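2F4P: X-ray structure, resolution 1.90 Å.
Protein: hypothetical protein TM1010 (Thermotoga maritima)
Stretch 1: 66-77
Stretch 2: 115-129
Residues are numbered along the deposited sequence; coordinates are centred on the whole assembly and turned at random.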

ATOM      1  N   HIS A  66     -10.523  -4.955 -12.865  1.00 35.98           N
ATOM      2  CA  HIS A  66      -9.358  -4.222 -13.322  1.00 33.77           C
ATOM      3  C   HIS A  66      -8.559  -5.148 -14.236  1.00 34.77           C
ATOM      4  O   HIS A  66      -8.160  -6.225 -13.808  1.00 34.29           O
ATOM      5  CB  HIS A  66      -8.460  -3.873 -12.142  1.00 36.99           C
ATOM      6  CG  HIS A  66      -8.979  -2.750 -11.302  1.00 40.59           C
ATOM      7  ND1 HIS A  66      -8.608  -1.440 -11.520  1.00 49.34           N
ATOM      8  CD2 HIS A  66      -9.856  -2.731 -10.278  1.00 45.48           C
ATOM      9  CE1 HIS A  66      -9.233  -0.663 -10.655  1.00 50.73           C
ATOM     10  NE2 HIS A  66      -9.990  -1.422  -9.886  1.00 43.21           N
ATOM     11  N   PRO A  67      -8.262  -4.702 -15.446  1.00 34.88           N
ATOM     12  CA  PRO A  67      -7.426  -5.488 -16.345  1.00 35.66           C
ATOM     13  C   PRO A  67      -6.057  -5.871 -15.751  1.00 37.91           C
ATOM     14  O   PRO A  67      -5.511  -6.920 -16.085  1.00 40.48           O
ATOM     15  CB  PRO A  67      -7.209  -4.558 -17.535  1.00 37.24           C
ATOM     16  CG  PRO A  67      -8.282  -3.613 -17.500  1.00 39.68           C
ATOM     17  CD  PRO A  67      -8.735  -3.460 -16.071  1.00 36.34           C
ATOM     18  N   GLY A  68      -5.492  -5.004 -14.913  1.00 36.44           N
ATOM     19  CA  GLY A  68      -4.196  -5.251 -14.329  1.00 35.67           C
ATOM     20  C   GLY A  68      -4.215  -5.871 -12.958  1.00 37.73           C
ATOM     21  O   GLY A  68      -3.155  -6.193 -12.408  1.00 39.73           O
ATOM     22  N   GLY A  69      -5.389  -6.029 -12.374  1.00 37.91           N
ATOM     23  CA  GLY A  69      -5.461  -6.582 -11.026  1.00 42.09           C
ATOM     24  C   GLY A  69      -5.473  -5.480  -9.959  1.00 41.84           C
ATOM     25  O   GLY A  69      -5.335  -4.254 -10.248  1.00 43.55           O
ATOM     26  N   GLN A  70      -5.654  -5.917  -8.723  1.00 38.85           N
ATOM     27  CA  GLN A  70      -5.751  -4.991  -7.595  1.00 38.49           C
ATOM     28  C   GLN A  70      -5.350  -5.724  -6.321  1.00 38.78           C
ATOM     29  O   GLN A  70      -5.556  -6.936  -6.208  1.00 37.70           O
ATOM     30  CB  GLN A  70      -7.208  -4.446  -7.541  1.00 40.69           C
ATOM     31  CG  GLN A  70      -7.530  -3.468  -6.400  1.00 45.08           C
ATOM     32  CD  GLN A  70      -8.981  -2.895  -6.484  1.00 48.07           C
ATOM     33  OE1 GLN A  70      -9.970  -3.624  -6.764  1.00 57.78           O
ATOM     34  NE2 GLN A  70      -9.096  -1.591  -6.277  1.00 43.34           N
ATOM     35  N   ILE A  71      -4.752  -4.983  -5.375  1.00 36.82           N
ATOM     36  CA  ILE A  71      -4.390  -5.489  -4.067  1.00 39.43           C
ATOM     37  C   ILE A  71      -5.076  -4.594  -3.023  1.00 38.40           C
ATOM     38  O   ILE A  71      -4.968  -3.368  -3.102  1.00 38.98           O
ATOM     39  CB  ILE A  71      -2.856  -5.462  -3.861  1.00 35.97           C
ATOM     40  CG1 ILE A  71      -2.160  -6.460  -4.802  1.00 38.42           C
ATOM     41  CG2 ILE A  71      -2.483  -5.778  -2.382  1.00 36.51           C
ATOM     42  CD1 ILE A  71      -0.699  -6.127  -5.032  1.00 44.49           C
ATOM     43  N   LEU A  72      -5.783  -5.193  -2.071  1.00 36.46           N
ATOM     44  CA  LEU A  72      -6.372  -4.448  -0.954  1.00 37.40           C
ATOM     45  C   LEU A  72      -5.630  -4.792   0.328  1.00 37.03           C
ATOM     46  O   LEU A  72      -5.277  -5.955   0.560  1.00 38.11           O
ATOM     47  CB  LEU A  72      -7.840  -4.804  -0.740  1.00 37.92           C
ATOM     48  CG  LEU A  72      -8.753  -4.859  -1.964  1.00 42.82           C
ATOM     49  CD1 LEU A  72     -10.173  -5.131  -1.507  1.00 43.85           C
ATOM     50  CD2 LEU A  72      -8.682  -3.577  -2.754  1.00 40.74           C
ATOM     51  N   ILE A  73      -5.405  -3.768   1.149  1.00 35.07           N
ATOM     52  CA  ILE A  73      -4.765  -3.918   2.442  1.00 35.55           C
ATOM     53  C   ILE A  73      -5.658  -3.234   3.455  1.00 34.16           C
ATOM     54  O   ILE A  73      -5.784  -2.012   3.434  1.00 35.17           O
ATOM     55  CB  ILE A  73      -3.373  -3.269   2.461  1.00 36.07           C
ATOM     56  CG1 ILE A  73      -2.485  -3.854   1.356  1.00 37.92           C
ATOM     57  CG2 ILE A  73      -2.750  -3.458   3.815  1.00 38.84           C
ATOM     58  CD1 ILE A  73      -1.166  -3.108   1.178  1.00 42.51           C
ATOM     59  N   VAL A  74      -6.303  -4.026   4.303  1.00 35.50           N
ATOM     60  CA  VAL A  74      -7.297  -3.524   5.248  1.00 37.37           C
ATOM     61  C   VAL A  74      -6.613  -2.969   6.475  1.00 37.57           C
ATOM     62  O   VAL A  74      -5.816  -3.654   7.114  1.00 38.05           O
ATOM     63  CB  VAL A  74      -8.289  -4.637   5.640  1.00 37.69           C
ATOM     64  CG1 VAL A  74      -9.371  -4.085   6.571  1.00 39.65           C
ATOM     65  CG2 VAL A  74      -8.878  -5.267   4.379  1.00 37.42           C
ATOM     66  N   THR A  75      -6.917  -1.719   6.798  1.00 36.83           N
ATOM     67  CA  THR A  75      -6.265  -1.039   7.913  1.00 38.08           C
ATOM     68  C   THR A  75      -7.165  -0.858   9.124  1.00 40.07           C
ATOM     69  O   THR A  75      -6.662  -0.658  10.223  1.00 38.57           O
ATOM     70  CB  THR A  75      -5.710   0.340   7.497  1.00 40.32           C
ATOM     71  OG1 THR A  75      -6.765   1.182   7.021  1.00 38.57           O
ATOM     72  CG2 THR A  75      -4.703   0.192   6.403  1.00 37.92           C
ATOM     73  N   ARG A  76      -8.481  -0.949   8.941  1.00 37.12           N
ATOM     74  CA  ARG A  76      -9.402  -0.736  10.034  1.00 39.89           C
ATOM     75  C   ARG A  76     -10.784  -1.271   9.727  1.00 37.25           C
ATOM     76  O   ARG A  76     -11.253  -1.202   8.590  1.00 37.65           O
ATOM     77  CB  ARG A  76      -9.468   0.760  10.333  1.00 40.23           C
ATOM     78  CG  ARG A  76     -10.556   1.205  11.280  1.00 50.02           C
ATOM     79  CD  ARG A  76     -10.101   2.450  11.986  1.00 53.47           C
ATOM     80  NE  ARG A  76     -11.167   3.356  12.377  1.00 62.05           N
ATOM     81  CZ  ARG A  76     -11.685   4.308  11.597  1.00 71.30           C
ATOM     82  NH1 ARG A  76     -11.282   4.451  10.343  1.00 73.38           N
ATOM     83  NH2 ARG A  76     -12.636   5.116  12.072  1.00 70.80           N
ATOM     84  N   GLY A  77     -11.456  -1.781  10.755  1.00 34.68           N
ATOM     85  CA  GLY A  77     -12.887  -2.077  10.639  1.00 35.57           C
ATOM     86  C   GLY A  77     -13.200  -3.469  10.133  1.00 37.10           C
ATOM     87  O   GLY A  77     -12.430  -4.394  10.351  1.00 39.29           O
ATOM     88  N   LEU A 115     -15.340   0.136   6.853  1.00 37.22           N
ATOM     89  CA  LEU A 115     -14.124  -0.521   6.346  1.00 36.22           C
ATOM     90  C   LEU A 115     -13.196   0.556   5.808  1.00 38.71           C
ATOM     91  O   LEU A 115     -13.632   1.459   5.098  1.00 39.34           O
ATOM     92  CB  LEU A 115     -14.436  -1.525   5.242  1.00 37.51           C
ATOM     93  CG  LEU A 115     -13.226  -2.155   4.530  1.00 36.19           C
ATOM     94  CD1 LEU A 115     -12.565  -3.202   5.397  1.00 39.80           C
ATOM     95  CD2 LEU A 115     -13.651  -2.730   3.193  1.00 40.94           C
ATOM     96  N   VAL A 116     -11.928   0.473   6.202  1.00 36.62           N
ATOM     97  CA  VAL A 116     -10.888   1.340   5.677  1.00 36.26           C
ATOM     98  C   VAL A 116      -9.803   0.462   5.115  1.00 38.72           C
ATOM     99  O   VAL A 116      -9.345  -0.486   5.784  1.00 37.14           O
ATOM    100  CB  VAL A 116     -10.267   2.240   6.760  1.00 36.97           C
ATOM    101  CG1 VAL A 116      -9.254   3.244   6.132  1.00 38.01           C
ATOM    102  CG2 VAL A 116     -11.375   2.953   7.550  1.00 42.61           C
ATOM    103  N   HIS A 117      -9.379   0.779   3.897  1.00 35.94           N
ATOM    104  CA  HIS A 117      -8.311   0.029   3.294  1.00 38.15           C
ATOM    105  C   HIS A 117      -7.490   0.871   2.313  1.00 38.15           C
ATOM    106  O   HIS A 117      -7.975   1.877   1.774  1.00 38.26           O
ATOM    107  CB  HIS A 117      -8.855  -1.254   2.628  1.00 39.70           C
ATOM    108  CG  HIS A 117      -9.528  -1.029   1.320  1.00 42.11           C
ATOM    109  ND1 HIS A 117      -8.827  -0.863   0.147  1.00 39.44           N
ATOM    110  CD2 HIS A 117     -10.841  -0.967   0.989  1.00 49.91           C
ATOM    111  CE1 HIS A 117      -9.679  -0.666  -0.843  1.00 50.99           C
ATOM    112  NE2 HIS A 117     -10.907  -0.742  -0.363  1.00 51.39           N
ATOM    113  N   ILE A 118      -6.238   0.447   2.125  1.00 38.22           N
ATOM    114  CA  ILE A 118      -5.404   0.903   1.039  1.00 36.79           C
ATOM    115  C   ILE A 118      -5.721   0.026  -0.163  1.00 37.05           C
ATOM    116  O   ILE A 118      -5.944  -1.188  -0.028  1.00 36.68           O
ATOM    117  CB  ILE A 118      -3.896   0.812   1.408  1.00 39.52           C
ATOM    118  CG1 ILE A 118      -3.566   1.795   2.552  1.00 34.38           C
ATOM    119  CG2 ILE A 118      -3.004   1.119   0.191  1.00 38.91           C
ATOM    120  CD1 ILE A 118      -2.372   1.402   3.382  1.00 41.52           C
ATOM    121  N   GLY A 119      -5.826   0.638  -1.335  1.00 34.94           N
ATOM    122  CA  GLY A 119      -5.973  -0.118  -2.576  1.00 35.47           C
ATOM    123  C   GLY A 119      -4.810   0.169  -3.494  1.00 36.32           C
ATOM    124  O   GLY A 119      -4.353   1.317  -3.566  1.00 37.09           O
ATOM    125  N   ILE A 120      -4.314  -0.874  -4.170  1.00 36.05           N
ATOM    126  CA  ILE A 120      -3.239  -0.739  -5.138  1.00 38.02           C
ATOM    127  C   ILE A 120      -3.770  -1.266  -6.471  1.00 39.86           C
ATOM    128  O   ILE A 120      -4.117  -2.451  -6.562  1.00 38.49           O
ATOM    129  CB  ILE A 120      -2.008  -1.542  -4.719  1.00 37.34           C
ATOM    130  CG1 ILE A 120      -1.593  -1.175  -3.300  1.00 40.58           C
ATOM    131  CG2 ILE A 120      -0.857  -1.302  -5.674  1.00 38.85           C
ATOM    132  CD1 ILE A 120      -0.561  -2.070  -2.688  1.00 41.20           C
ATOM    133  N   SER A 121      -3.899  -0.390  -7.460  1.00 38.00           N
ATOM    134  CA  SER A 121      -4.218  -0.816  -8.825  1.00 36.99           C
ATOM    135  C   SER A 121      -2.882  -1.104  -9.537  1.00 37.21           C
ATOM    136  O   SER A 121      -2.101  -0.197  -9.798  1.00 36.24           O
ATOM    137  CB  SER A 121      -4.993   0.255  -9.581  1.00 38.66           C
ATOM    138  OG  SER A 121      -6.208   0.549  -8.952  1.00 42.54           O
ATOM    139  N   THR A 122      -2.655  -2.369  -9.855  1.00 35.67           N
ATOM    140  CA  THR A 122      -1.429  -2.829 -10.460  1.00 36.77           C
ATOM    141  C   THR A 122      -1.565  -2.826 -11.975  1.00 35.80           C
ATOM    142  O   THR A 122      -2.683  -2.936 -12.516  1.00 36.67           O
ATOM    143  CB  THR A 122      -1.087  -4.228  -9.944  1.00 42.28           C
ATOM    144  OG1 THR A 122      -2.221  -5.105 -10.119  1.00 43.00           O
ATOM    145  CG2 THR A 122      -0.765  -4.151  -8.460  1.00 37.38           C
ATOM    146  N   GLN A 123      -0.435  -2.710 -12.651  1.00 35.58           N
ATOM    147  CA  GLN A 123      -0.359  -2.812 -14.108  1.00 37.57           C
ATOM    148  C   GLN A 123      -1.404  -1.938 -14.780  1.00 35.67           C
ATOM    149  O   GLN A 123      -2.171  -2.393 -15.624  1.00 36.92           O
ATOM    150  CB  GLN A 123      -0.502  -4.269 -14.534  1.00 37.31           C
ATOM    151  CG  GLN A 123       0.592  -5.146 -13.951  1.00 40.62           C
ATOM    152  CD  GLN A 123       0.345  -6.633 -14.139  1.00 43.30           C
ATOM    153  OE1 GLN A 123       1.172  -7.306 -14.749  1.00 46.24           O
ATOM    154  NE2 GLN A 123      -0.780  -7.170 -13.563  1.00 39.61           N
ATOM    155  N   VAL A 124      -1.405  -0.667 -14.388  1.00 37.16           N
ATOM    156  CA  VAL A 124      -2.385   0.300 -14.851  1.00 37.70           C
ATOM    157  C   VAL A 124      -2.404   0.416 -16.373  1.00 36.98           C
ATOM    158  O   VAL A 124      -3.451   0.621 -16.958  1.00 36.62           O
ATOM    159  CB  VAL A 124      -2.174   1.676 -14.153  1.00 38.61           C
ATOM    160  CG1 VAL A 124      -3.025   2.794 -14.799  1.00 41.93           C
ATOM    161  CG2 VAL A 124      -2.505   1.541 -12.680  1.00 39.63           C
ATOM    162  N   HIS A 125      -1.257   0.235 -17.012  1.00 37.67           N
ATOM    163  CA  HIS A 125      -1.171   0.390 -18.459  1.00 40.04           C
ATOM    164  C   HIS A 125      -2.087  -0.620 -19.186  1.00 40.53           C
ATOM    165  O   HIS A 125      -2.455  -0.400 -20.339  1.00 39.68           O
ATOM    166  CB  HIS A 125       0.291   0.243 -18.890  1.00 40.28           C
ATOM    167  CG  HIS A 125       0.521   0.419 -20.356  1.00 48.56           C
ATOM    168  ND1 HIS A 125       0.385  -0.615 -21.263  1.00 56.13           N
ATOM    169  CD2 HIS A 125       0.927   1.494 -21.070  1.00 53.11           C
ATOM    170  CE1 HIS A 125       0.665  -0.172 -22.477  1.00 51.11           C
ATOM    171  NE2 HIS A 125       1.008   1.102 -22.387  1.00 53.99           N
ATOM    172  N   LEU A 126      -2.497  -1.698 -18.510  1.00 37.66           N
ATOM    173  CA  LEU A 126      -3.356  -2.692 -19.127  1.00 37.97           C
ATOM    174  C   LEU A 126      -4.794  -2.192 -19.287  1.00 39.89           C
ATOM    175  O   LEU A 126      -5.580  -2.812 -19.996  1.00 40.48           O
ATOM    176  CB  LEU A 126      -3.337  -4.018 -18.358  1.00 37.00           C
ATOM    177  CG  LEU A 126      -2.009  -4.781 -18.409  1.00 38.32           C
ATOM    178  CD1 LEU A 126      -2.096  -6.110 -17.648  1.00 41.61           C
ATOM    179  CD2 LEU A 126      -1.519  -4.990 -19.838  1.00 40.28           C
ATOM    180  N   GLY A 127      -5.125  -1.078 -18.632  1.00 39.86           N
ATOM    181  CA  GLY A 127      -6.401  -0.404 -18.849  1.00 39.91           C
ATOM    182  C   GLY A 127      -7.093   0.015 -17.570  1.00 39.27           C
ATOM    183  O   GLY A 127      -6.707  -0.400 -16.481  1.00 37.43           O
ATOM    184  N   PRO A 128      -8.126   0.855 -17.705  1.00 39.59           N
ATOM    185  CA  PRO A 128      -8.858   1.335 -16.559  1.00 41.35           C
ATOM    186  C   PRO A 128      -9.845   0.290 -16.068  1.00 40.01           C
ATOM    187  O   PRO A 128     -10.186  -0.665 -16.778  1.00 41.13           O
ATOM    188  CB  PRO A 128      -9.596   2.564 -17.111  1.00 42.51           C
ATOM    189  CG  PRO A 128      -9.819   2.246 -18.545  1.00 42.28           C
ATOM    190  CD  PRO A 128      -8.650   1.401 -18.974  1.00 43.46           C
ATOM    191  N   ALA A 129     -10.356   0.514 -14.878  1.00 40.59           N
ATOM    192  CA  ALA A 129     -11.361  -0.372 -14.323  1.00 41.70           C
ATOM    193  C   ALA A 129     -12.552  -0.425 -15.242  1.00 40.64           C
ATOM    194  O   ALA A 129     -12.901   0.569 -15.911  1.00 40.37           O
ATOM    195  CB  ALA A 129     -11.783   0.116 -12.971  1.00 43.11           C
TER
HETATM  196  O   HOH W   1      -6.898  -0.585 -13.581  1.00 39.36           O
HETATM  197  O   HOH W   2      -5.083  -2.216 -15.315  1.00 24.41           O
HETATM  198  O   HOH W   3      -5.370  -2.209 -12.302  1.00 27.64           O

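The two stretches meet as neighbouring antiparallel strands: the strand through Gln70 to Val74 runs against that through His117 to Ser121, with 147° between their N-to-C directions. Two-way backbone pairing holds the centre together. Ile71 N donates to Ile120 O at 2.9 Å and Ile120 N returns a bond to Ile71 O at 2.8 Å; two residues on, Ile73 N reaches Ile118 O at 2.9 Å and Ile118 N reaches Ile73 O at 2.8 Å. Leu72-Gly119, a non-hydrogen-bonded pair, lies between them, and Gln70-Ser121 and Val74-His117 flank them; at these three pairs the CA atoms come closer than at the two isoleucine pairs. CA-H...O contacts supplement the ladder, as between Gln70 CA and Ile120 O at 3.2 Å and between Leu72 CA and Ile118 O at 3.4 Å.

The register slips by one residue after Val74. In this beta bulge, Val116 O receives Thr75 N at 2.9 Å and, more weakly, Arg76 N at 3.3 Å, so one carbonyl serves two successive amides. Val116 N then donates to Arg76 O at 3.0 Å, restoring the ladder in its new register where the first stretch turns its corner, at Arg76 and Gly77.

At the other end, a type I turn from His66 to Gly69, closed by Gly69 N to His66 O at 3.1 Å, leads into the strand. Gly68 O accepts two side-chain bonds, from Thr122 OG1 at 2.7 Å and from Gln123 NE2 at 2.8 Å, while Thr122 N makes a weak bond to Gly69 O at 3.3 Å. The backbones fit tightly here: an ideal CB on Gly68 would lie 2.1 Å from Thr122 O and 2.4 Å from Gln123 O. Water joins the loops as well, one molecule lying 2.8 Å from His66 ND1 and donating to Gly127 O at 2.9 Å.

Side chains of the paired strands sort onto two faces. Ile71, Ile73, Ile118 and Ile120 share one, forming a buried hydrocarbon layer: Ile71 CB lies 4.1 Å from Ile120 CB, Ile73 CB 4.2 Å from Ile118 CB, and the diagonal Ile73 CD1 to Ile120 CD1 distance is 4.0 Å. Arg76 and Val116 extend this face beyond the bulge, with Arg76 NH1 3.2 Å from Val116 CG2.

The other face is more mixed. Leu72 CD2 approaches His117 CE1 at 3.6 Å, and the imidazole is anchored within its own stretch by His117 ND1 donating to Ile118 O at 2.9 Å. Although the CA-to-CB bond of Leu115 points away, its side-chain end comes back to place CD1 3.5 Å from Val74 CG1.

Further contacts form outside the strands. The CA-to-CB bond of Pro67 points toward the second stretch, and its CB makes an apolar contact with Leu126 CB at 4.0 Å. Ala129 CB sits over one face of the His66 ring, 3.8 Å from its centroid, in a CH-pi contact. Together the two stretches bury 1146 Å², summed over both sides.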